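Local coordinates for leucine--tRNA ligase (Agrobacterium radiobacter, PDB 5AH5), which probably attaches leucine to its cognate tRNA at the expense of ATP, as a class I aminoacyl-tRNA synthetase, at residues 710-714 against 736-742; 55-59 against 596-600; 140-146 against 543-549; 131-136 against 442-448. All coordinates share one frame; numbering follows the deposited sequence.

Three of the contacts begin on helices in the N-terminal part of the chain. Residues 55-59, on helix 48-66, pair with 596-600 in interaction 2, closing a loop of more than 500 residues. Interactions 4 and 3 nest inside it. Both start from helix 128-143, at 131-136 and 140-146, and they cross along the chain, since 442-448 and 543-549 follow in the same order. They tie that helix to the loop between the two zinc-binding cysteine pairs and to helix 533-546. Interaction 1 begins only after interaction 2 has closed and joins 710-714 to 736-742 within the anticodon-binding domain, its centre about 17 Å from that of interaction 2.

Interaction 1 of 4, residues 710-714 against 736-742; sequences LLVRL and VAAEPWP
One face of the R713 guanidinium lies against P742, whose CG sits 3.8 Å above the plane toward the rim, while P740 O approaches at the edge, almost exactly in plane. The indole of W741 likewise carries its sequence neighbour P742 on one face, with CD offset toward the rim, so this proline is wedged between two flat groups. At the guanidinium edge R713 NH1 donates to P740 O over 2.9 Å, in a bent bond with an angle of 132° at the hydrogen. NH2 of the same group turns instead to I643 O and the carboxylate of E644; both terminal nitrogens are held, which restrains the rotation of the plane. A bend at chi3 (-90°) turns the guanidinium out of line with the aliphatic stem, where R713 CG packs 3.7 Å from V736 CG1 and CD lies near E739 CG. On the other flank, L714 and W741 cross at about a right angle, L714 CD2 reaching W741 CZ2 at 3.7 Å. The indole NE1 is bound by T670 of helix 653-674. L710 CD1 closes the patch 3.8 Å from P742 CB. The contact lies inside the helical anticodon-binding domain typical of synthetases for leucine, isoleucine, valine and methionine, where the loop carrying P740, W741 and P742 folds back over helix 701-715.

Interaction 2 of 4, residues 55-59 against 596-600; sequences SMGDT and RCYLL
R596 meets D58 nearly square-on, the guanidinium and carboxylate planes turned 65° apart, between two helical segments that themselves run nearly perpendicular (101°). A single carboxylate oxygen takes both terminal nitrogens: R596 NH2 donates over 2.8 Å to the anti lone pair of D58 OD2, which is tilted out of the guanidinium plane. R596 NH1 adds a weak bond to the same OD2 at 3.1 Å and also bonds L113 O. The bend of the arginine at chi3 (54°) swings its head across to D58, while its stem runs past S55, whose OG lies 3.5 Å from R596 CG and is itself bonded to V51 O within its own helix. At the guanidinium edge sits a water, in plane, which accepts from R596 NH2 at 2.8 Å and also bonds T59 OG1, a hydroxyl further tied to P717 O. L600 fills the apolar side. Its CD2 meets M56 CG at 3.6 Å as the two side chains run antiparallel alongside each other, whereas CD1 and the T59 side chain come tip to tip, with F678 of helix 678-695 packed beside them. Helix 48-66 begins in the predicted HIGH region, so the contact joins the signature helix of the class I catalytic fold to helix 592-601. D58 OD2 also takes R62, and OD1 the backbone N of G116; the two arginines would be expected to keep the buried carboxylate ionised and to more than offset its charge.

Interaction 3 of 4, residues 140-146 against 543-549; sequences DLYRKGL and VLHDLGY
D140 OD2, on helix 128-143, is gripped by the hydroxyl of Y549 and by a water at the C-terminal end of helix 533-546, the helix of a beta-alpha-beta crossover that joins the neighbouring parallel strands 520-524 and 556-560 of the Rossmann-type catalytic core. Y549 OH donates to D140 OD2 near the plane of the tyrosine ring, although the modelled separation of 2.4 Å is very short and its exact value doubtful. The water donates to D140 OD2 at 2.9 Å and makes a longer, weak bond to L547 O. The second oxygen, OD1, receives K144 NZ through its syn lone pair, a salt bridge of 2.8 Å between the last turn of helix 128-143 and the residue that follows it. This bridge and the water together would restrain the rotation of the carboxylate. With CG anti to the backbone N (chi1 -163°), the aspartate reaches across toward the tyrosine. A Schellman motif, with G548 at positive phi, ends the opposing helix and brings Y549 round to face it. Beneath this polar rim the contact is apolar. L547 spreads its two methyls, CD1 lying 3.9 Å from L141 CD1 and CD2 passing K144 CG, while the side chains of L146 and V543 meet tip to tip, L146 CD1 standing 3.7 Å from V543 CG1.

Interaction 4 of 4, residues 131-136 against 442-448; sequences VLAQQK and EEQLPIL
In the loop that runs between the two cysteine pairs of the zinc site (C432 and C435, then C473 and C476), residues 445-448 lie along helix 128-143 and are bound by the amide of Q135. The amide engages both polar backbone atoms of I447. I447 N donates to Q135 OE1 at 2.8 Å, in the carbonyl plane and on a lone pair, though with a bent angle of 135° at the hydrogen. Q135 NE2 returns the bond to I447 O at 2.9 Å; it too meets a lone pair in the carbonyl plane and is straighter, at 152°. Chi1 near -71° and an extended chain beyond CG carry the amide out from the helix to the loop, where it pairs with I447 much as a backbone peptide does with a residue of a neighbouring strand. NE2 also bonds P426 O on strand 425-432, the strand that leads into the first zinc cysteines, so one glutamine joins the helix to two parts of the zinc-bearing module. The peptide bond before P446 is cis, and the P446 ring lies across the helix, its CB 4.1 Å from L132 CB and a similar distance from V131 CG1. L132 turns its CD1 to L445 CB, at 3.6 Å, the two side chains meeting at a slant, and L445 CD2 comes near Q135 OE1. At the outer end the K136 ammonium bonds P506 O, while E442 OE2 remains 4.1 Å from K136 NZ, opposite in charge but beyond a salt bridge.

Interaction 1 of 4, residues 710-714 against 736-742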
# COMPACT_ATOMS: atom_id res chain seq x y z
N LEU B 710 -32.82 1.76 12.36
CA LEU B 710 -31.86 2.57 11.66
C LEU B 710 -30.47 2.44 12.29
O LEU B 710 -29.49 2.35 11.56
CB LEU B 710 -32.34 4.00 11.62
CG LEU B 710 -31.99 4.97 10.53
CD1 LEU B 710 -32.28 4.41 9.13
CD2 LEU B 710 -32.78 6.28 10.76
N LEU B 711 -30.40 2.39 13.62
CA LEU B 711 -29.18 2.25 14.38
C LEU B 711 -28.43 0.95 13.95
O LEU B 711 -27.25 0.98 13.75
CB LEU B 711 -29.49 2.15 15.89
CG LEU B 711 -28.34 1.94 16.87
CD1 LEU B 711 -27.26 2.93 16.56
CD2 LEU B 711 -28.77 2.07 18.31
N VAL B 712 -29.15 -0.15 13.88
CA VAL B 712 -28.57 -1.46 13.49
C VAL B 712 -28.15 -1.51 12.02
O VAL B 712 -27.17 -2.22 11.65
CB VAL B 712 -29.54 -2.55 13.94
CG1 VAL B 712 -29.68 -3.69 12.97
CG2 VAL B 712 -29.10 -3.03 15.31
N ARG B 713 -28.86 -0.76 11.16
CA ARG B 713 -28.44 -0.61 9.79
C ARG B 713 -27.10 0.08 9.65
O ARG B 713 -26.22 -0.39 8.92
CB ARG B 713 -29.46 0.06 8.94
CG ARG B 713 -30.71 -0.75 8.80
CD ARG B 713 -31.37 -0.45 7.48
NE ARG B 713 -32.31 0.61 7.52
CZ ARG B 713 -32.73 1.34 6.48
NH1 ARG B 713 -32.26 1.24 5.22
NH2 ARG B 713 -33.65 2.24 6.74
N LEU B 714 -26.90 1.14 10.41
CA LEU B 714 -25.61 1.85 10.39
C LEU B 714 -24.45 1.07 11.08
O LEU B 714 -23.33 1.29 10.77
CB LEU B 714 -25.73 3.24 11.07
CG LEU B 714 -26.78 4.16 10.37
CD1 LEU B 714 -27.09 5.40 11.24
CD2 LEU B 714 -26.31 4.57 8.98
N VAL B 736 -29.99 -7.74 7.23
CA VAL B 736 -29.69 -6.32 7.16
C VAL B 736 -28.59 -6.07 6.20
O VAL B 736 -28.53 -4.99 5.60
CB VAL B 736 -29.09 -5.62 8.45
CG1 VAL B 736 -29.76 -4.29 8.64
CG2 VAL B 736 -29.01 -6.44 9.71
N ALA B 737 -27.65 -7.03 6.09
CA ALA B 737 -26.54 -6.90 5.14
C ALA B 737 -27.03 -6.72 3.70
O ALA B 737 -26.32 -6.07 2.90
CB ALA B 737 -25.53 -8.08 5.26
N ALA B 738 -28.22 -7.25 3.37
CA ALA B 738 -28.81 -7.09 2.03
C ALA B 738 -29.78 -5.92 1.93
O ALA B 738 -30.36 -5.74 0.89
CB ALA B 738 -29.54 -8.34 1.60
N GLU B 739 -29.91 -5.11 2.96
CA GLU B 739 -30.91 -4.02 2.96
C GLU B 739 -30.22 -2.83 2.31
O GLU B 739 -29.05 -2.63 2.53
CB GLU B 739 -31.36 -3.77 4.39
CG GLU B 739 -32.56 -2.88 4.57
CD GLU B 739 -33.88 -3.46 4.06
OE1 GLU B 739 -34.16 -4.66 4.20
OE2 GLU B 739 -34.67 -2.65 3.54
N PRO B 740 -30.91 -2.08 1.43
CA PRO B 740 -30.33 -0.82 0.96
C PRO B 740 -29.84 0.09 2.13
O PRO B 740 -30.46 0.14 3.21
CB PRO B 740 -31.45 -0.14 0.14
CG PRO B 740 -32.53 -1.13 0.03
CD PRO B 740 -32.31 -2.25 1.02
N TRP B 741 -28.71 0.76 1.91
CA TRP B 741 -28.11 1.58 2.92
C TRP B 741 -29.05 2.79 3.18
O TRP B 741 -29.67 3.29 2.26
CB TRP B 741 -26.79 2.08 2.42
CG TRP B 741 -26.00 2.94 3.38
CD1 TRP B 741 -25.70 4.26 3.22
CD2 TRP B 741 -25.29 2.50 4.56
NE1 TRP B 741 -24.90 4.68 4.26
CE2 TRP B 741 -24.67 3.63 5.11
CE3 TRP B 741 -25.21 1.28 5.25
CZ2 TRP B 741 -23.91 3.57 6.30
CZ3 TRP B 741 -24.47 1.23 6.45
CH2 TRP B 741 -23.83 2.37 6.95
N PRO B 742 -29.14 3.27 4.43
CA PRO B 742 -30.03 4.41 4.64
C PRO B 742 -29.60 5.64 3.89
O PRO B 742 -28.38 5.89 3.70
CB PRO B 742 -29.92 4.67 6.14
CG PRO B 742 -29.36 3.44 6.72
CD PRO B 742 -28.52 2.80 5.67

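Interaction 2 of 4, residues 55-59 against 596-600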
# COMPACT_ATOMS: atom_id res chain seq x y z
N SER B 55 -10.29 -5.85 8.49
CA SER B 55 -11.51 -5.29 9.05
C SER B 55 -11.92 -4.04 8.34
O SER B 55 -13.11 -3.83 8.08
CB SER B 55 -11.31 -4.97 10.51
OG SER B 55 -11.30 -6.14 11.23
N MET B 56 -10.95 -3.22 8.01
CA MET B 56 -11.25 -1.89 7.37
C MET B 56 -11.84 -2.09 5.98
O MET B 56 -12.80 -1.39 5.60
CB MET B 56 -10.01 -1.02 7.27
CG MET B 56 -9.38 -0.59 8.59
SD MET B 56 -7.85 0.38 8.39
CE MET B 56 -7.51 0.53 10.15
N GLY B 57 -11.28 -3.05 5.24
CA GLY B 57 -11.78 -3.39 3.94
C GLY B 57 -13.12 -3.98 4.01
O GLY B 57 -13.96 -3.63 3.19
N ASP B 58 -13.39 -4.86 4.99
CA ASP B 58 -14.69 -5.44 5.07
C ASP B 58 -15.84 -4.41 5.40
O ASP B 58 -16.94 -4.53 4.92
CB ASP B 58 -14.76 -6.48 6.16
CG ASP B 58 -16.00 -7.35 6.03
OD1 ASP B 58 -16.26 -7.86 4.91
OD2 ASP B 58 -16.75 -7.53 7.01
N THR B 59 -15.56 -3.53 6.37
CA THR B 59 -16.46 -2.48 6.75
C THR B 59 -16.81 -1.63 5.55
O THR B 59 -18.00 -1.40 5.28
CB THR B 59 -15.87 -1.69 7.95
OG1 THR B 59 -15.92 -2.56 9.10
CG2 THR B 59 -16.72 -0.44 8.24
N ARG B 596 -13.33 -6.57 16.08
CA ARG B 596 -13.19 -5.70 14.94
C ARG B 596 -13.50 -4.22 15.31
O ARG B 596 -12.78 -3.30 14.86
CB ARG B 596 -14.15 -6.14 13.86
CG ARG B 596 -13.81 -7.51 13.25
CD ARG B 596 -14.94 -8.02 12.39
NE ARG B 596 -15.32 -7.04 11.39
CZ ARG B 596 -15.98 -7.30 10.26
NH1 ARG B 596 -16.29 -8.55 9.89
NH2 ARG B 596 -16.30 -6.30 9.46
N CYS B 597 -14.55 -4.03 16.10
CA CYS B 597 -14.94 -2.62 16.55
C CYS B 597 -13.91 -1.97 17.47
O CYS B 597 -13.66 -0.78 17.34
CB CYS B 597 -16.30 -2.65 17.23
SG CYS B 597 -17.65 -2.84 16.03
N TYR B 598 -13.26 -2.75 18.35
CA TYR B 598 -12.12 -2.22 19.13
C TYR B 598 -11.03 -1.74 18.24
O TYR B 598 -10.54 -0.64 18.43
CB TYR B 598 -11.60 -3.22 20.17
CG TYR B 598 -10.26 -2.94 20.86
CD1 TYR B 598 -10.09 -1.85 21.76
CD2 TYR B 598 -9.15 -3.75 20.62
CE1 TYR B 598 -8.86 -1.63 22.40
CE2 TYR B 598 -7.93 -3.51 21.27
CZ TYR B 598 -7.80 -2.44 22.15
OH TYR B 598 -6.58 -2.24 22.79
N LEU B 599 -10.61 -2.53 17.26
CA LEU B 599 -9.54 -2.06 16.35
C LEU B 599 -9.93 -0.84 15.56
O LEU B 599 -9.06 -0.05 15.15
CB LEU B 599 -9.09 -3.15 15.36
CG LEU B 599 -8.35 -4.31 16.07
CD1 LEU B 599 -8.37 -5.56 15.17
CD2 LEU B 599 -6.93 -3.91 16.42
N LEU B 600 -11.19 -0.76 15.19
CA LEU B 600 -11.60 0.35 14.34
C LEU B 600 -11.85 1.64 15.20
O LEU B 600 -11.62 2.72 14.74
CB LEU B 600 -12.86 -0.02 13.53
CG LEU B 600 -12.68 -1.05 12.37
CD1 LEU B 600 -13.94 -1.07 11.53
CD2 LEU B 600 -11.52 -0.68 11.49
O HOH W 1 -15.52 -4.14 11.05

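Interaction 3 of 4, residues 140-146 against 543-549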
# COMPACT_ATOMS: atom_id res chain seq x y z
N ASP B 140 6.22 -12.80 -22.54
CA ASP B 140 5.83 -11.54 -23.27
C ASP B 140 6.79 -10.39 -22.98
O ASP B 140 7.37 -9.77 -23.91
CB ASP B 140 4.37 -11.22 -23.04
CG ASP B 140 3.81 -10.22 -24.05
OD1 ASP B 140 4.34 -10.09 -25.18
OD2 ASP B 140 2.84 -9.52 -23.69
N LEU B 141 7.10 -10.16 -21.71
CA LEU B 141 8.04 -9.08 -21.37
C LEU B 141 9.44 -9.37 -21.90
O LEU B 141 10.17 -8.43 -22.28
CB LEU B 141 8.07 -8.83 -19.86
CG LEU B 141 6.97 -7.86 -19.33
CD1 LEU B 141 5.53 -8.35 -19.47
CD2 LEU B 141 7.29 -7.59 -17.87
N TYR B 142 9.84 -10.65 -21.88
CA TYR B 142 11.11 -11.07 -22.50
C TYR B 142 11.14 -10.81 -24.01
O TYR B 142 12.06 -10.16 -24.48
CB TYR B 142 11.39 -12.55 -22.20
CG TYR B 142 12.67 -13.07 -22.84
CD1 TYR B 142 13.93 -12.52 -22.54
CD2 TYR B 142 12.62 -14.12 -23.73
CE1 TYR B 142 15.10 -13.01 -23.14
CE2 TYR B 142 13.76 -14.62 -24.33
CZ TYR B 142 14.98 -14.06 -24.04
OH TYR B 142 16.05 -14.63 -24.65
N ARG B 143 10.14 -11.28 -24.76
CA ARG B 143 10.05 -10.91 -26.22
C ARG B 143 10.08 -9.41 -26.54
O ARG B 143 10.65 -9.02 -27.53
CB ARG B 143 8.81 -11.50 -26.89
CG ARG B 143 8.85 -13.02 -26.95
CD ARG B 143 7.90 -13.65 -27.95
NE ARG B 143 8.18 -15.09 -28.07
CZ ARG B 143 9.21 -15.63 -28.77
NH1 ARG B 143 10.08 -14.87 -29.45
NH2 ARG B 143 9.37 -16.95 -28.79
N LYS B 144 9.47 -8.58 -25.71
CA LYS B 144 9.43 -7.14 -25.98
C LYS B 144 10.62 -6.39 -25.40
O LYS B 144 10.62 -5.17 -25.42
CB LYS B 144 8.14 -6.49 -25.46
CG LYS B 144 6.85 -7.19 -25.86
CD LYS B 144 6.45 -6.96 -27.30
CE LYS B 144 5.68 -8.15 -27.88
NZ LYS B 144 4.33 -8.31 -27.28
N GLY B 145 11.61 -7.08 -24.85
CA GLY B 145 12.79 -6.42 -24.32
C GLY B 145 12.66 -5.80 -22.93
O GLY B 145 13.61 -5.23 -22.46
N LEU B 146 11.53 -5.95 -22.25
CA LEU B 146 11.39 -5.41 -20.88
C LEU B 146 12.10 -6.28 -19.86
O LEU B 146 12.65 -5.77 -18.90
CB LEU B 146 9.92 -5.24 -20.53
CG LEU B 146 9.35 -4.10 -21.39
CD1 LEU B 146 7.94 -4.39 -21.83
CD2 LEU B 146 9.49 -2.78 -20.66
N VAL B 543 3.75 -1.09 -17.69
CA VAL B 543 4.24 -2.05 -18.68
C VAL B 543 3.04 -2.75 -19.32
O VAL B 543 2.94 -2.76 -20.54
CB VAL B 543 5.24 -3.07 -18.06
CG1 VAL B 543 5.55 -4.18 -19.05
CG2 VAL B 543 6.51 -2.37 -17.67
N LEU B 544 2.13 -3.30 -18.52
CA LEU B 544 1.01 -4.02 -19.06
C LEU B 544 0.05 -3.12 -19.82
O LEU B 544 -0.61 -3.58 -20.78
CB LEU B 544 0.25 -4.82 -17.95
CG LEU B 544 1.08 -5.90 -17.22
CD1 LEU B 544 0.33 -6.42 -15.99
CD2 LEU B 544 1.45 -7.05 -18.17
N HIS B 545 -0.06 -1.87 -19.40
CA HIS B 545 -0.81 -0.85 -20.13
C HIS B 545 -0.20 -0.69 -21.53
O HIS B 545 -0.84 -1.02 -22.54
CB HIS B 545 -0.82 0.47 -19.35
CG HIS B 545 -1.51 1.61 -20.02
ND1 HIS B 545 -1.21 2.92 -19.74
CD2 HIS B 545 -2.49 1.64 -20.95
CE1 HIS B 545 -1.98 3.72 -20.46
NE2 HIS B 545 -2.77 2.97 -21.20
N ASP B 546 1.06 -0.33 -21.59
CA ASP B 546 1.73 -0.18 -22.89
C ASP B 546 1.63 -1.43 -23.78
O ASP B 546 1.54 -1.30 -24.98
CB ASP B 546 3.21 0.12 -22.74
CG ASP B 546 3.49 1.36 -21.97
OD1 ASP B 546 2.60 2.22 -21.75
OD2 ASP B 546 4.66 1.47 -21.54
N LEU B 547 1.59 -2.63 -23.20
CA LEU B 547 1.51 -3.83 -24.03
C LEU B 547 0.10 -4.27 -24.35
O LEU B 547 -0.05 -5.30 -24.96
CB LEU B 547 2.20 -5.00 -23.35
CG LEU B 547 3.65 -4.86 -22.96
CD1 LEU B 547 4.09 -6.19 -22.37
CD2 LEU B 547 4.52 -4.47 -24.11
N GLY B 548 -0.93 -3.55 -23.89
CA GLY B 548 -2.30 -3.85 -24.32
C GLY B 548 -3.16 -4.67 -23.38
O GLY B 548 -4.35 -4.89 -23.66
N TYR B 549 -2.62 -5.11 -22.24
CA TYR B 549 -3.47 -5.92 -21.37
C TYR B 549 -4.60 -5.12 -20.70
O TYR B 549 -5.69 -5.67 -20.39
CB TYR B 549 -2.62 -6.58 -20.30
CG TYR B 549 -1.64 -7.63 -20.83
CD1 TYR B 549 -0.39 -7.26 -21.31
CD2 TYR B 549 -1.98 -8.98 -20.89
CE1 TYR B 549 0.49 -8.18 -21.80
CE2 TYR B 549 -1.10 -9.93 -21.40
CZ TYR B 549 0.13 -9.51 -21.85
OH TYR B 549 1.08 -10.38 -22.32
O HOH W 2 1.86 -7.92 -25.89

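Interaction 4 of 4, residues 131-136 against 442-448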
# COMPACT_ATOMS: atom_id res chain seq x y z
N VAL B 131 1.06 -19.81 -11.87
CA VAL B 131 2.38 -19.96 -12.51
C VAL B 131 2.30 -19.88 -14.03
O VAL B 131 3.13 -19.22 -14.68
CB VAL B 131 2.99 -21.34 -12.06
CG1 VAL B 131 4.23 -21.68 -12.84
CG2 VAL B 131 3.32 -21.31 -10.60
N LEU B 132 1.32 -20.57 -14.60
CA LEU B 132 1.08 -20.52 -16.09
C LEU B 132 0.93 -19.06 -16.57
O LEU B 132 1.69 -18.50 -17.43
CB LEU B 132 -0.21 -21.37 -16.43
CG LEU B 132 -0.75 -21.25 -17.88
CD1 LEU B 132 0.32 -21.55 -18.93
CD2 LEU B 132 -1.94 -22.18 -18.08
N ALA B 133 0.02 -18.37 -15.90
CA ALA B 133 -0.15 -16.94 -16.20
C ALA B 133 1.10 -16.12 -16.08
O ALA B 133 1.45 -15.36 -16.99
CB ALA B 133 -1.25 -16.37 -15.33
N GLN B 134 1.87 -16.32 -15.01
CA GLN B 134 3.04 -15.47 -14.84
C GLN B 134 4.12 -15.80 -15.82
O GLN B 134 4.86 -14.92 -16.26
CB GLN B 134 3.55 -15.63 -13.41
CG GLN B 134 4.63 -14.63 -13.02
CD GLN B 134 4.65 -14.40 -11.50
OE1 GLN B 134 3.72 -13.81 -10.95
NE2 GLN B 134 5.68 -14.89 -10.83
N GLN B 135 4.24 -17.09 -16.17
CA GLN B 135 5.25 -17.53 -17.15
C GLN B 135 4.91 -16.94 -18.49
O GLN B 135 5.80 -16.45 -19.18
CB GLN B 135 5.39 -19.04 -17.15
CG GLN B 135 6.07 -19.54 -15.87
CD GLN B 135 6.15 -21.07 -15.76
OE1 GLN B 135 5.39 -21.83 -16.38
NE2 GLN B 135 7.09 -21.52 -14.96
N LYS B 136 3.64 -16.88 -18.83
CA LYS B 136 3.25 -16.19 -20.09
C LYS B 136 3.58 -14.77 -20.07
O LYS B 136 4.15 -14.24 -21.06
CB LYS B 136 1.79 -16.33 -20.41
CG LYS B 136 1.36 -17.74 -20.70
CD LYS B 136 -0.11 -17.72 -21.07
CE LYS B 136 -0.63 -19.10 -21.30
NZ LYS B 136 -1.85 -19.06 -22.15
N GLU B 442 4.89 -22.32 -25.61
CA GLU B 442 3.63 -22.14 -24.88
C GLU B 442 2.92 -23.45 -24.55
O GLU B 442 2.33 -23.61 -23.46
CB GLU B 442 2.69 -21.20 -25.66
CG GLU B 442 1.47 -20.80 -24.86
CD GLU B 442 0.89 -19.48 -25.29
OE1 GLU B 442 1.55 -18.44 -25.07
OE2 GLU B 442 -0.23 -19.49 -25.84
N GLU B 443 3.03 -24.40 -25.47
CA GLU B 443 2.51 -25.77 -25.28
C GLU B 443 3.05 -26.47 -24.03
O GLU B 443 2.36 -27.26 -23.44
CB GLU B 443 2.82 -26.64 -26.53
CG GLU B 443 2.02 -26.29 -27.79
CD GLU B 443 2.50 -25.06 -28.58
OE1 GLU B 443 3.69 -24.65 -28.47
OE2 GLU B 443 1.66 -24.49 -29.33
N GLN B 444 4.32 -26.22 -23.68
CA GLN B 444 4.96 -26.83 -22.51
C GLN B 444 4.62 -26.16 -21.17
O GLN B 444 4.83 -26.77 -20.11
CB GLN B 444 6.49 -26.84 -22.65
CG GLN B 444 7.03 -28.18 -23.07
CD GLN B 444 6.43 -28.55 -24.38
OE1 GLN B 444 6.64 -27.84 -25.38
NE2 GLN B 444 5.62 -29.60 -24.38
N LEU B 445 4.07 -24.95 -21.23
CA LEU B 445 3.68 -24.24 -20.01
C LEU B 445 2.54 -24.84 -19.24
O LEU B 445 1.60 -25.36 -19.83
CB LEU B 445 3.42 -22.76 -20.32
CG LEU B 445 4.63 -22.03 -20.92
CD1 LEU B 445 4.32 -20.59 -21.19
CD2 LEU B 445 5.89 -22.15 -20.09
N PRO B 446 2.57 -24.82 -17.90
CA PRO B 446 3.59 -24.23 -17.08
C PRO B 446 4.77 -25.16 -16.77
O PRO B 446 4.56 -26.35 -16.64
CB PRO B 446 2.84 -23.98 -15.74
CG PRO B 446 1.89 -25.12 -15.71
CD PRO B 446 1.44 -25.32 -17.13
N ILE B 447 5.96 -24.58 -16.60
CA ILE B 447 7.07 -25.29 -15.94
C ILE B 447 6.85 -25.25 -14.42
O ILE B 447 6.95 -24.18 -13.77
CB ILE B 447 8.42 -24.68 -16.33
CG1 ILE B 447 8.60 -24.69 -17.86
CG2 ILE B 447 9.54 -25.46 -15.68
CD1 ILE B 447 8.17 -25.98 -18.54
N LEU B 448 6.44 -26.37 -13.89
CA LEU B 448 6.24 -26.56 -12.47
C LEU B 448 7.51 -27.05 -11.75
O LEU B 448 8.31 -27.78 -12.32
CB LEU B 448 5.11 -27.55 -12.23
CG LEU B 448 3.77 -27.12 -12.85
CD1 LEU B 448 2.75 -28.16 -12.43
CD2 LEU B 448 3.38 -25.70 -12.35